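Local coordinates for response regulator receiver domain protein (CheY-like) (Methylobacillus flagellatus KT, PDB 3I42) that probably works as a two-component signalling switch, receiving a phosphoryl group on a receiver domain of the CheY type, at residues 49-54 and 67-72; 31-36 and 40-45; 101-106 and 113-118; 6-11 and 21-26. All coordinates share one frame; numbering follows the deposited sequence.

Contact 1 (49-54 and 67-72)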
loop_
_atom_site.group_PDB
_atom_site.type_symbol
_atom_site.label_atom_id
_atom_site.label_comp_id
_atom_site.label_asym_id
_atom_site.label_seq_id
_atom_site.Cartn_x
_atom_site.Cartn_y
_atom_site.Cartn_z
ATOM N N ASP A 49 -2.138 -7.291 -17.551
ATOM C CA ASP A 49 -1.336 -7.663 -16.413
ATOM C C ASP A 49 -1.138 -6.483 -15.466
ATOM O O ASP A 49 -1.027 -6.672 -14.260
ATOM C CB ASP A 49 0.028 -8.185 -16.894
ATOM C CG ASP A 49 -0.110 -9.388 -17.841
ATOM O OD1 ASP A 49 -0.355 -10.510 -17.338
ATOM O OD2 ASP A 49 0.004 -9.207 -19.073
ATOM N N ALA A 50 -1.037 -5.274 -16.035
ATOM C CA ALA A 50 -0.795 -4.057 -15.247
ATOM C C ALA A 50 -1.625 -2.913 -15.803
ATOM O O ALA A 50 -1.729 -2.739 -17.007
ATOM C CB ALA A 50 0.677 -3.681 -15.261
ATOM N N VAL A 51 -2.227 -2.147 -14.905
ATOM C CA VAL A 51 -3.047 -1.012 -15.296
ATOM C C VAL A 51 -2.493 0.216 -14.579
ATOM O O VAL A 51 -2.395 0.223 -13.343
ATOM C CB VAL A 51 -4.552 -1.253 -14.945
ATOM C CG1 VAL A 51 -5.425 -0.036 -15.276
ATOM C CG2 VAL A 51 -5.090 -2.513 -15.650
ATOM N N PHE A 52 -2.123 1.243 -15.344
ATOM C CA PHE A 52 -1.536 2.474 -14.764
ATOM C C PHE A 52 -2.563 3.560 -14.803
ATOM O O PHE A 52 -3.033 3.914 -15.886
ATOM C CB PHE A 52 -0.275 2.945 -15.507
ATOM C CG PHE A 52 0.830 1.928 -15.492
ATOM C CD1 PHE A 52 1.845 2.015 -14.555
ATOM C CD2 PHE A 52 0.842 0.895 -16.426
ATOM C CE1 PHE A 52 2.855 1.089 -14.513
ATOM C CE2 PHE A 52 1.849 -0.062 -16.415
ATOM C CZ PHE A 52 2.859 0.023 -15.443
ATOM N N ILE A 53 -2.925 4.066 -13.623
ATOM C CA ILE A 53 -4.029 5.025 -13.527
ATOM C C ILE A 53 -3.547 6.366 -12.999
ATOM O O ILE A 53 -3.087 6.451 -11.865
ATOM C CB ILE A 53 -5.183 4.489 -12.622
ATOM C CG1 ILE A 53 -5.811 3.235 -13.217
ATOM C CG2 ILE A 53 -6.285 5.538 -12.454
ATOM C CD1 ILE A 53 -6.462 2.343 -12.182
ATOM N N ASP A 54 -3.657 7.408 -13.821
ATOM C CA ASP A 54 -3.492 8.766 -13.359
ATOM C C ASP A 54 -4.542 9.067 -12.310
ATOM O O ASP A 54 -5.710 8.685 -12.452
ATOM C CB ASP A 54 -3.609 9.735 -14.534
ATOM C CG ASP A 54 -3.000 11.110 -14.228
ATOM O OD1 ASP A 54 -3.419 11.780 -13.248
ATOM O OD2 ASP A 54 -2.086 11.516 -14.981
ATOM N N LYS A 67 -11.474 1.153 -7.832
ATOM C CA LYS A 67 -12.545 0.393 -7.166
ATOM C C LYS A 67 -13.491 -0.236 -8.158
ATOM O O LYS A 67 -13.892 -1.373 -7.947
ATOM C CB LYS A 67 -13.359 1.272 -6.243
ATOM C CG LYS A 67 -12.634 1.766 -5.055
ATOM C CD LYS A 67 -13.554 2.691 -4.250
ATOM C CE LYS A 67 -12.845 3.185 -3.006
ATOM N NZ LYS A 67 -13.282 4.585 -2.685
ATOM N N GLN A 68 -13.840 0.476 -9.237
ATOM C CA GLN A 68 -14.683 -0.111 -10.306
ATOM C C GLN A 68 -13.993 -1.225 -11.067
ATOM O O GLN A 68 -14.583 -2.286 -11.303
ATOM C CB GLN A 68 -15.173 0.910 -11.353
ATOM C CG GLN A 68 -15.620 2.314 -10.888
ATOM C CD GLN A 68 -16.560 2.308 -9.689
ATOM O OE1 GLN A 68 -17.605 1.666 -9.728
ATOM N NE2 GLN A 68 -16.199 3.049 -8.620
ATOM N N LEU A 69 -12.753 -0.979 -11.492
ATOM C CA LEU A 69 -11.994 -1.952 -12.295
ATOM C C LEU A 69 -11.731 -3.253 -11.546
ATOM O O LEU A 69 -11.842 -4.339 -12.127
ATOM C CB LEU A 69 -10.663 -1.347 -12.781
ATOM C CG LEU A 69 -10.709 -0.077 -13.630
ATOM C CD1 LEU A 69 -9.278 0.425 -13.950
ATOM C CD2 LEU A 69 -11.491 -0.298 -14.923
ATOM N N ARG A 70 -11.403 -3.146 -10.262
ATOM C CA ARG A 70 -11.237 -4.325 -9.416
ATOM C C ARG A 70 -12.499 -5.189 -9.333
ATOM O O ARG A 70 -12.411 -6.407 -9.134
ATOM C CB ARG A 70 -10.847 -3.919 -8.007
ATOM C CG ARG A 70 -9.372 -3.574 -7.840
ATOM C CD ARG A 70 -8.981 -3.566 -6.363
ATOM N NE ARG A 70 -7.579 -3.199 -6.190
ATOM C CZ ARG A 70 -6.555 -4.012 -6.440
ATOM N NH1 ARG A 70 -6.760 -5.259 -6.886
ATOM N NH2 ARG A 70 -5.320 -3.567 -6.261
ATOM N N ALA A 71 -13.666 -4.552 -9.454
ATOM C CA ALA A 71 -14.943 -5.249 -9.316
ATOM C C ALA A 71 -15.419 -5.855 -10.634
ATOM O O ALA A 71 -16.368 -6.612 -10.646
ATOM C CB ALA A 71 -16.021 -4.316 -8.715
ATOM N N LEU A 72 -14.773 -5.530 -11.746
ATOM C CA LEU A 72 -15.096 -6.184 -13.006
ATOM C C LEU A 72 -14.755 -7.671 -12.954
ATOM O O LEU A 72 -13.851 -8.079 -12.205
ATOM C CB LEU A 72 -14.360 -5.533 -14.161
ATOM C CG LEU A 72 -14.945 -4.242 -14.686
ATOM C CD1 LEU A 72 -13.934 -3.571 -15.609
ATOM C CD2 LEU A 72 -16.232 -4.528 -15.427
#
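Leu69 meets Val51 and Ile53 in a small, wholly apolar and buried contact, where the helix 62-71 lies against the central strand 50-54 of the parallel sheet. The two segments bury only 77 Å² between them, and on the helix side a single methyl, Leu69 CD1, does the touching. The two strand residues, two apart along an extended chain, project from the same face of the sheet, and the leucine comes down on both. Ile53 and Leu69 reach for each other tip to tip, with Ile53 CD1 3.8 Å from Leu69 CD1. Val51 approaches differently, its side chain running obliquely across that of Leu69 so that Val51 CG1 lies 4.1 Å from Leu69 CD1. This branch of the valine stands opposite its own backbone nitrogen (chi1 177°), which leans it along the strand toward Ile53, on the side where Leu69 CD1 lies. The CA atoms of Val51 and Leu69 are 9.5 Å apart, so the side chains alone bridge the layers.

Strand and helix belong to one beta-alpha-beta unit, completed by strand 79-84. At the C-terminal end of the strand stands Asp54, the predicted phosphorylation site, unmodified here and salt-bridged to Lys105; it follows Ile53 directly in the chain. Around the contact the same layer is filled in by Phe80 of strand 79-84, which touches both Val51 and Leu69, and by helix 36-45, whose Met43 touches Val51 and whose Leu40 reaches Leu69.

Contact 2 (31-36 and 40-45); sequences DYVMSG and LHAMST
Gly36 and Leu40 form the tight end of this contact, one full helical turn apart at the start of helix 36-45. Leu40 N donates to Gly36 O over 3.0 Å, a bond that closes the first turn of the helix. The leucine side chain lies alongside the same carbonyl, its CG 3.8 Å from Gly36 O, so the oxygen is flanked by carbon as well as bonded. Gly36 N is taken up by Asp59 OD1.

Farther back the fit is slacker: Val33 CG1 and Ala42 CB face each other at 4.2 Å, joining strand 28-33, at one edge of the sheet, to the helix that follows it. Such a strand-to-helix step recurs throughout the receiver fold. Here Ser35 makes the turn, standing at the N-cap with its OG bonded to Asp38 N.

The solvent side belongs to His41, Ser44 and Thr45, all exposed. There Ser44 folds back on its own helix: Ser44 OG lies 2.9 Å from Leu40 O, which also accepts from Ser44 N, the two donors arriving from opposite faces of the carbonyl plane.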
loop_
_atom_site.group_PDB
_atom_site.type_symbol
_atom_site.label_atom_id
_atom_site.label_comp_id
_atom_site.label_asym_id
_atom_site.label_seq_id
_atom_site.Cartn_x
_atom_site.Cartn_y
_atom_site.Cartn_z
ATOM N N ASP A 31 -1.535 -0.382 -24.293
ATOM C CA ASP A 31 -2.565 0.509 -24.854
ATOM C C ASP A 31 -2.802 1.640 -23.884
ATOM O O ASP A 31 -2.526 1.537 -22.690
ATOM C CB ASP A 31 -3.923 -0.195 -25.026
ATOM C CG ASP A 31 -3.809 -1.569 -25.672
ATOM O OD1 ASP A 31 -2.838 -1.798 -26.420
ATOM O OD2 ASP A 31 -4.701 -2.422 -25.435
ATOM N N TYR A 32 -3.369 2.704 -24.392
ATOM C CA TYR A 32 -3.795 3.757 -23.527
ATOM C C TYR A 32 -5.235 4.143 -23.850
ATOM O O TYR A 32 -5.685 4.009 -24.989
ATOM C CB TYR A 32 -2.842 4.951 -23.598
ATOM C CG TYR A 32 -2.897 5.838 -24.844
ATOM C CD1 TYR A 32 -3.837 6.869 -24.951
ATOM C CD2 TYR A 32 -1.951 5.687 -25.886
ATOM C CE1 TYR A 32 -3.879 7.693 -26.080
ATOM C CE2 TYR A 32 -1.979 6.495 -27.029
ATOM C CZ TYR A 32 -2.949 7.501 -27.111
ATOM O OH TYR A 32 -2.991 8.329 -28.211
ATOM N N VAL A 33 -5.941 4.622 -22.838
ATOM C CA VAL A 33 -7.244 5.209 -23.024
ATOM C C VAL A 33 -7.210 6.506 -22.271
ATOM O O VAL A 33 -6.345 6.700 -21.422
ATOM C CB VAL A 33 -8.362 4.280 -22.473
ATOM C CG1 VAL A 33 -8.525 3.095 -23.362
ATOM C CG2 VAL A 33 -8.037 3.852 -21.067
ATOM N N MET A 34 -8.140 7.399 -22.562
ATOM C CA MET A 34 -8.043 8.771 -22.032
ATOM C C MET A 34 -9.146 9.144 -21.014
ATOM O O MET A 34 -9.271 10.303 -20.623
ATOM C CB MET A 34 -7.931 9.786 -23.185
ATOM C CG MET A 34 -6.569 9.741 -23.944
ATOM S SD MET A 34 -6.474 10.805 -25.465
ATOM C CE MET A 34 -7.338 9.767 -26.637
ATOM N N SER A 35 -9.917 8.162 -20.549
ATOM C CA SER A 35 -10.983 8.407 -19.548
ATOM C C SER A 35 -11.284 7.151 -18.755
ATOM O O SER A 35 -10.987 6.027 -19.206
ATOM C CB SER A 35 -12.281 8.901 -20.223
ATOM O OG SER A 35 -12.806 7.897 -21.089
ATOM N N GLY A 36 -11.890 7.348 -17.585
ATOM C CA GLY A 36 -12.382 6.228 -16.775
ATOM C C GLY A 36 -13.339 5.336 -17.551
ATOM O O GLY A 36 -13.188 4.117 -17.554
ATOM N N LEU A 40 -12.935 1.247 -18.270
ATOM C CA LEU A 40 -13.982 0.228 -18.038
ATOM C C LEU A 40 -14.321 -0.550 -19.293
ATOM O O LEU A 40 -14.301 -1.757 -19.260
ATOM C CB LEU A 40 -15.247 0.863 -17.462
ATOM C CG LEU A 40 -15.047 1.178 -15.975
ATOM C CD1 LEU A 40 -15.998 2.285 -15.514
ATOM C CD2 LEU A 40 -15.214 -0.071 -15.121
ATOM N N HIS A 41 -14.589 0.128 -20.410
ATOM C CA HIS A 41 -14.819 -0.599 -21.674
ATOM C C HIS A 41 -13.634 -1.438 -22.100
ATOM O O HIS A 41 -13.826 -2.569 -22.562
ATOM C CB HIS A 41 -15.238 0.331 -22.809
ATOM C CG HIS A 41 -16.584 0.959 -22.600
ATOM N ND1 HIS A 41 -16.773 2.328 -22.554
ATOM C CD2 HIS A 41 -17.807 0.406 -22.400
ATOM C CE1 HIS A 41 -18.053 2.589 -22.342
ATOM N NE2 HIS A 41 -18.703 1.441 -22.244
ATOM N N ALA A 42 -12.410 -0.907 -21.934
ATOM C CA ALA A 42 -11.182 -1.650 -22.294
ATOM C C ALA A 42 -10.972 -2.881 -21.422
ATOM O O ALA A 42 -10.592 -3.946 -21.903
ATOM C CB ALA A 42 -9.943 -0.740 -22.256
ATOM N N MET A 43 -11.226 -2.743 -20.130
ATOM C CA MET A 43 -10.987 -3.853 -19.209
ATOM C C MET A 43 -12.075 -4.919 -19.288
ATOM O O MET A 43 -11.863 -6.061 -18.865
ATOM C CB MET A 43 -10.847 -3.327 -17.794
ATOM C CG MET A 43 -9.543 -2.619 -17.603
ATOM S SD MET A 43 -8.556 -3.380 -16.359
ATOM C CE MET A 43 -8.748 -5.140 -16.606
ATOM N N SER A 44 -13.236 -4.525 -19.816
ATOM C CA SER A 44 -14.296 -5.458 -20.181
ATOM C C SER A 44 -13.722 -6.443 -21.183
ATOM O O SER A 44 -13.624 -7.639 -20.916
ATOM C CB SER A 44 -15.473 -4.737 -20.869
ATOM O OG SER A 44 -16.175 -3.863 -20.003
ATOM N N THR A 45 -13.321 -5.912 -22.328
ATOM C CA THR A 45 -13.033 -6.726 -23.493
ATOM C C THR A 45 -11.663 -7.416 -23.445
ATOM O O THR A 45 -11.529 -8.564 -23.895
ATOM C CB THR A 45 -13.192 -5.891 -24.792
ATOM O OG1 THR A 45 -12.138 -4.921 -24.864
ATOM C CG2 THR A 45 -14.550 -5.164 -24.811
#

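Contact 3 (101-106 and 113-118)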
loop_
_atom_site.group_PDB
_atom_site.type_symbol
_atom_site.label_atom_id
_atom_site.label_comp_id
_atom_site.label_asym_id
_atom_site.label_seq_id
_atom_site.Cartn_x
_atom_site.Cartn_y
_atom_site.Cartn_z
ATOM N N PHE A 101 1.022 -0.688 -6.630
ATOM C CA PHE A 101 2.271 0.053 -6.833
ATOM C C PHE A 101 1.943 1.508 -7.035
ATOM O O PHE A 101 0.834 1.874 -7.391
ATOM C CB PHE A 101 3.074 -0.467 -8.058
ATOM C CG PHE A 101 3.314 -1.958 -8.054
ATOM C CD1 PHE A 101 4.399 -2.507 -7.386
ATOM C CD2 PHE A 101 2.449 -2.814 -8.718
ATOM C CE1 PHE A 101 4.594 -3.880 -7.374
ATOM C CE2 PHE A 101 2.656 -4.200 -8.728
ATOM C CZ PHE A 101 3.712 -4.731 -8.058
ATOM N N TYR A 102 2.927 2.355 -6.807
ATOM C CA TYR A 102 2.692 3.774 -6.801
ATOM C C TYR A 102 3.866 4.414 -7.536
ATOM O O TYR A 102 4.993 4.020 -7.324
ATOM C CB TYR A 102 2.552 4.288 -5.343
ATOM C CG TYR A 102 1.801 3.331 -4.413
ATOM C CD1 TYR A 102 0.407 3.479 -4.150
ATOM C CD2 TYR A 102 2.471 2.277 -3.799
ATOM C CE1 TYR A 102 -0.285 2.568 -3.278
ATOM C CE2 TYR A 102 1.792 1.367 -2.958
ATOM C CZ TYR A 102 0.428 1.525 -2.703
ATOM O OH TYR A 102 -0.177 0.611 -1.867
ATOM N N LEU A 103 3.561 5.359 -8.427
ATOM C CA LEU A 103 4.519 6.109 -9.234
ATOM C C LEU A 103 4.286 7.585 -9.009
ATOM O O LEU A 103 3.151 8.033 -8.855
ATOM C CB LEU A 103 4.291 5.827 -10.721
ATOM C CG LEU A 103 4.878 4.535 -11.257
ATOM C CD1 LEU A 103 4.406 4.311 -12.673
ATOM C CD2 LEU A 103 6.413 4.618 -11.207
ATOM N N GLU A 104 5.354 8.358 -8.986
ATOM C CA GLU A 104 5.203 9.804 -8.886
ATOM C C GLU A 104 5.674 10.412 -10.199
ATOM O O GLU A 104 6.717 10.016 -10.714
ATOM C CB GLU A 104 6.060 10.288 -7.725
ATOM C CG GLU A 104 5.675 11.609 -7.138
ATOM C CD GLU A 104 6.644 12.030 -6.054
ATOM O OE1 GLU A 104 7.044 11.171 -5.236
ATOM O OE2 GLU A 104 7.020 13.216 -6.032
ATOM N N LYS A 105 4.908 11.338 -10.772
ATOM C CA LYS A 105 5.375 12.071 -11.973
ATOM C C LYS A 105 6.572 12.995 -11.659
ATOM O O LYS A 105 6.675 13.525 -10.551
ATOM C CB LYS A 105 4.261 12.888 -12.617
ATOM C CG LYS A 105 3.149 12.057 -13.202
ATOM C CD LYS A 105 1.943 12.939 -13.415
ATOM C CE LYS A 105 0.640 12.170 -13.323
ATOM N NZ LYS A 105 -0.539 13.081 -13.403
ATOM N N PRO A 106 7.489 13.177 -12.630
ATOM C CA PRO A 106 7.460 12.606 -13.976
ATOM C C PRO A 106 7.925 11.142 -13.991
ATOM O O PRO A 106 8.772 10.754 -13.188
ATOM C CB PRO A 106 8.435 13.485 -14.728
ATOM C CG PRO A 106 9.472 13.810 -13.700
ATOM C CD PRO A 106 8.736 13.932 -12.386
ATOM N N GLU A 113 10.927 0.236 -14.030
ATOM C CA GLU A 113 11.559 -1.071 -14.083
ATOM C C GLU A 113 11.270 -2.009 -12.859
ATOM O O GLU A 113 10.885 -3.151 -13.067
ATOM C CB GLU A 113 13.053 -0.945 -14.444
ATOM C CG GLU A 113 13.765 -2.275 -14.655
ATOM C CD GLU A 113 14.342 -2.821 -13.367
ATOM O OE1 GLU A 113 14.713 -2.002 -12.492
ATOM O OE2 GLU A 113 14.427 -4.061 -13.228
ATOM N N PRO A 114 11.421 -1.538 -11.596
ATOM C CA PRO A 114 11.107 -2.467 -10.483
ATOM C C PRO A 114 9.643 -2.943 -10.433
ATOM O O PRO A 114 9.381 -4.078 -10.037
ATOM C CB PRO A 114 11.428 -1.653 -9.220
ATOM C CG PRO A 114 11.550 -0.244 -9.646
ATOM C CD PRO A 114 11.872 -0.218 -11.110
ATOM N N ILE A 115 8.711 -2.091 -10.855
ATOM C CA ILE A 115 7.293 -2.467 -10.939
ATOM C C ILE A 115 7.105 -3.598 -11.939
ATOM O O ILE A 115 6.435 -4.592 -11.667
ATOM C CB ILE A 115 6.396 -1.274 -11.368
ATOM C CG1 ILE A 115 6.448 -0.160 -10.316
ATOM C CG2 ILE A 115 4.968 -1.745 -11.598
ATOM C CD1 ILE A 115 5.669 1.087 -10.690
ATOM N N LEU A 116 7.732 -3.453 -13.093
ATOM C CA LEU A 116 7.554 -4.394 -14.184
ATOM C C LEU A 116 8.224 -5.694 -13.788
ATOM O O LEU A 116 7.801 -6.770 -14.211
ATOM C CB LEU A 116 8.079 -3.786 -15.506
ATOM C CG LEU A 116 7.147 -2.838 -16.314
ATOM C CD1 LEU A 116 6.290 -1.950 -15.449
ATOM C CD2 LEU A 116 7.861 -1.961 -17.376
ATOM N N GLN A 117 9.234 -5.593 -12.919
ATOM C CA GLN A 117 9.972 -6.760 -12.442
ATOM C C GLN A 117 9.158 -7.581 -11.447
ATOM O O GLN A 117 9.195 -8.810 -11.497
ATOM C CB GLN A 117 11.294 -6.338 -11.805
ATOM C CG GLN A 117 12.426 -7.335 -11.999
ATOM C CD GLN A 117 13.725 -6.875 -11.364
ATOM O OE1 GLN A 117 14.666 -7.656 -11.219
ATOM N NE2 GLN A 117 13.784 -5.600 -10.975
ATOM N N SER A 118 8.437 -6.899 -10.550
ATOM C CA SER A 118 7.505 -7.550 -9.606
ATOM C C SER A 118 6.336 -8.243 -10.294
ATOM O O SER A 118 6.002 -9.372 -9.953
ATOM C CB SER A 118 6.957 -6.544 -8.612
ATOM O OG SER A 118 8.027 -5.866 -7.981
#
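Ile115 offers two branches to strand 101-104 and sets CG2 against the Phe101 ring and CD1 mainly against Leu103. The CG2 methyl sits over one face of the Phe101 ring, 4.2 Å from the centroid and 21° off the ring normal, a CH-pi contact displaced toward the rim at CG and CD2. The other branch runs on, extended (chi2 176°), past the phenylalanine CB and places its terminal methyl on Leu103, whose branched end comes up to it. There Ile115 CD1 lies 3.6 Å from Leu103 CG, and at the same separation from Leu103 CD2, so it rests against the CG-CD2 side of the leucine. Whereas Phe101 and Ile115 slide past each other in opposite directions, Leu103 lies aslant to the isoleucine.

The backbones run nearly antiparallel: the axes of strand 101-104 and helix segment 113-118 come within 9.8 Å, their directions 164° apart, as expected when the last strand of a receiver domain turns back into its C-terminal helix. The turn begins with Lys105 and a cis Pro106, a lysine-proline pair characteristic of this family.

Toward the outer end of the Phe101 ring the helix supplies Ser118, which approaches obliquely with its CB 3.8 Å from Phe101 CZ. Its hydroxyl is engaged within the helix: Ser118 OG donates to Pro114 O over 3.0 Å, while Ser118 N reaches that oxygen from the opposite face of the carbonyl plane. On the other side of the strand Tyr102 points away from the helix and packs on Cys96 of the second subunit.

Contact 4 (6-11 and 21-26); sequences ALIVED and ELLEML
Leu23 carries the helix side of this contact, and Ile8 and Ala6 receive it on the strand. With 59 Å² covered, the leucine gives up more than twice the surface of either partner, and all its close approaches are made by one methyl. Leu23 CD1 comes within 3.6 Å of Ile8 CD1, the two side chains meeting tip to tip. The same methyl also rests against the shaft of the isoleucine, 3.8 Å from Ile8 CG1. Ile8 presents this longer branch because its CG1 is turned away from its own carbonyl carbon (chi1 -63°).

Ala6 contributes just its CB, 3.8 Å from Leu23 CD1. Consistent with this short side chain, the CA atoms of Ala6 and Leu23 are 8.0 Å apart. Leu7, between the two, points to the opposite face of the sheet.

Strand 4-9, helix 13-25 and strand 28-33 make up the first beta-alpha-beta unit of the receiver fold. Leu23 also touches Ala30 of strand 28-33, so it bridges both strands of the unit. Ile8 is further covered by Phe19 and Lys20, one turn earlier in the same helix. Just beyond the strand come Glu10 and Asp11, placed like the acidic pair that receiver domains carry beside the phosphorylation site; Glu10 OE1 lies close to Asp54 OD2. Just past the end of the helix, Leu26 packs on Ile109 and Leu116 of helix 109-119.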
loop_
_atom_site.group_PDB
_atom_site.type_symbol
_atom_site.label_atom_id
_atom_site.label_comp_id
_atom_site.label_asym_id
_atom_site.label_seq_id
_atom_site.Cartn_x
_atom_site.Cartn_y
_atom_site.Cartn_z
ATOM N N ALA A 6 -0.042 -3.989 -20.770
ATOM C CA ALA A 6 -0.325 -2.902 -19.850
ATOM C C ALA A 6 -1.396 -2.003 -20.439
ATOM O O ALA A 6 -1.466 -1.839 -21.646
ATOM C CB ALA A 6 0.941 -2.104 -19.553
ATOM N N LEU A 7 -2.240 -1.451 -19.566
ATOM C CA LEU A 7 -3.200 -0.434 -19.937
ATOM C C LEU A 7 -2.820 0.834 -19.212
ATOM O O LEU A 7 -2.612 0.845 -18.000
ATOM C CB LEU A 7 -4.640 -0.852 -19.578
ATOM C CG LEU A 7 -5.760 0.189 -19.847
ATOM C CD1 LEU A 7 -6.144 0.251 -21.306
ATOM C CD2 LEU A 7 -7.016 -0.081 -19.004
ATOM N N ILE A 8 -2.718 1.901 -19.978
ATOM C CA ILE A 8 -2.438 3.195 -19.433
ATOM C C ILE A 8 -3.695 4.045 -19.475
ATOM O O ILE A 8 -4.333 4.168 -20.524
ATOM C CB ILE A 8 -1.343 3.902 -20.261
ATOM C CG1 ILE A 8 -0.044 3.125 -20.187
ATOM C CG2 ILE A 8 -1.142 5.337 -19.797
ATOM C CD1 ILE A 8 0.842 3.413 -21.465
ATOM N N VAL A 9 -4.030 4.650 -18.336
ATOM C CA VAL A 9 -5.190 5.543 -18.254
ATOM C C VAL A 9 -4.746 6.962 -17.959
ATOM O O VAL A 9 -4.317 7.300 -16.838
ATOM C CB VAL A 9 -6.228 5.075 -17.179
ATOM C CG1 VAL A 9 -7.457 5.989 -17.219
ATOM C CG2 VAL A 9 -6.629 3.594 -17.401
ATOM N N GLU A 10 -4.885 7.807 -18.961
ATOM C CA GLU A 10 -4.236 9.101 -18.938
ATOM C C GLU A 10 -4.872 9.914 -20.041
ATOM O O GLU A 10 -4.961 9.437 -21.190
ATOM C CB GLU A 10 -2.719 8.907 -19.195
ATOM C CG GLU A 10 -1.976 10.137 -19.688
ATOM C CD GLU A 10 -2.138 11.339 -18.770
ATOM O OE1 GLU A 10 -1.883 11.196 -17.554
ATOM O OE2 GLU A 10 -2.510 12.434 -19.268
ATOM N N ASP A 11 -5.315 11.123 -19.708
ATOM C CA ASP A 11 -6.081 11.938 -20.663
ATOM C C ASP A 11 -5.278 12.793 -21.637
ATOM O O ASP A 11 -5.832 13.217 -22.664
ATOM C CB ASP A 11 -7.101 12.824 -19.953
ATOM C CG ASP A 11 -6.484 13.650 -18.863
ATOM O OD1 ASP A 11 -5.731 13.089 -18.033
ATOM O OD2 ASP A 11 -6.768 14.873 -18.842
ATOM N N GLU A 21 5.675 4.450 -24.848
ATOM C CA GLU A 21 7.040 4.232 -25.383
ATOM C C GLU A 21 7.960 3.626 -24.338
ATOM O O GLU A 21 8.678 2.667 -24.590
ATOM C CB GLU A 21 7.656 5.565 -25.787
ATOM C CG GLU A 21 7.186 6.166 -27.099
ATOM C CD GLU A 21 8.130 7.302 -27.563
ATOM O OE1 GLU A 21 7.736 8.505 -27.488
ATOM O OE2 GLU A 21 9.279 6.969 -27.981
ATOM N N LEU A 22 7.925 4.187 -23.139
ATOM C CA LEU A 22 8.755 3.683 -22.076
ATOM C C LEU A 22 8.437 2.234 -21.753
ATOM O O LEU A 22 9.368 1.428 -21.606
ATOM C CB LEU A 22 8.600 4.534 -20.823
ATOM C CG LEU A 22 8.961 6.025 -20.817
ATOM C CD1 LEU A 22 8.692 6.617 -19.431
ATOM C CD2 LEU A 22 10.413 6.298 -21.279
ATOM N N LEU A 23 7.143 1.910 -21.594
ATOM C CA LEU A 23 6.731 0.550 -21.254
ATOM C C LEU A 23 7.221 -0.404 -22.339
ATOM O O LEU A 23 7.723 -1.502 -22.046
ATOM C CB LEU A 23 5.197 0.435 -21.103
ATOM C CG LEU A 23 4.556 1.112 -19.884
ATOM C CD1 LEU A 23 3.069 1.000 -19.916
ATOM C CD2 LEU A 23 5.056 0.470 -18.612
ATOM N N GLU A 24 7.067 0.011 -23.590
ATOM C CA GLU A 24 7.512 -0.793 -24.721
ATOM C C GLU A 24 9.032 -1.017 -24.748
ATOM O O GLU A 24 9.501 -2.122 -24.972
ATOM C CB GLU A 24 7.040 -0.156 -26.014
ATOM C CG GLU A 24 5.555 -0.367 -26.226
ATOM C CD GLU A 24 5.052 0.304 -27.500
ATOM O OE1 GLU A 24 5.719 1.264 -27.983
ATOM O OE2 GLU A 24 3.992 -0.131 -28.020
ATOM N N MET A 25 9.795 0.027 -24.466
ATOM C CA MET A 25 11.240 -0.131 -24.328
ATOM C C MET A 25 11.606 -1.142 -23.246
ATOM O O MET A 25 12.695 -1.707 -23.268
ATOM C CB MET A 25 11.879 1.204 -23.996
ATOM C CG MET A 25 12.159 2.101 -25.195
ATOM S SD MET A 25 13.106 3.531 -24.619
ATOM C CE MET A 25 14.107 2.747 -23.414
ATOM N N LEU A 26 10.716 -1.355 -22.276
ATOM C CA LEU A 26 11.017 -2.275 -21.177
ATOM C C LEU A 26 10.411 -3.640 -21.421
ATOM O O LEU A 26 10.518 -4.508 -20.567
ATOM C CB LEU A 26 10.553 -1.715 -19.838
ATOM C CG LEU A 26 11.403 -0.627 -19.170
ATOM C CD1 LEU A 26 10.556 0.249 -18.209
ATOM C CD2 LEU A 26 12.599 -1.230 -18.440
#

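Along the chain the contacts come in series: contact 4, contact 2, contact 1, then contact 3. All four share the single parallel sheet, ordered 28-33, 4-9, 50-54, 79-84, 101-104. Contacts 1 and 2, with centres about 9 Å apart, join through Val51 CG2 and Met43 SD at 3.6 Å; contacts 3 and 4, centres about 11 Å apart, join through Leu116 CD2 and Leu23 CD2 at 3.9 Å. Contacts 2 and 3 lie farthest apart, about 20 Å between centres, and do not touch. Strand 50-54 links the two helix layers, and at its end segments of contacts 3 and 4 bring Lys105 and Glu10 beside Asp54, the predicted phosphorylation site.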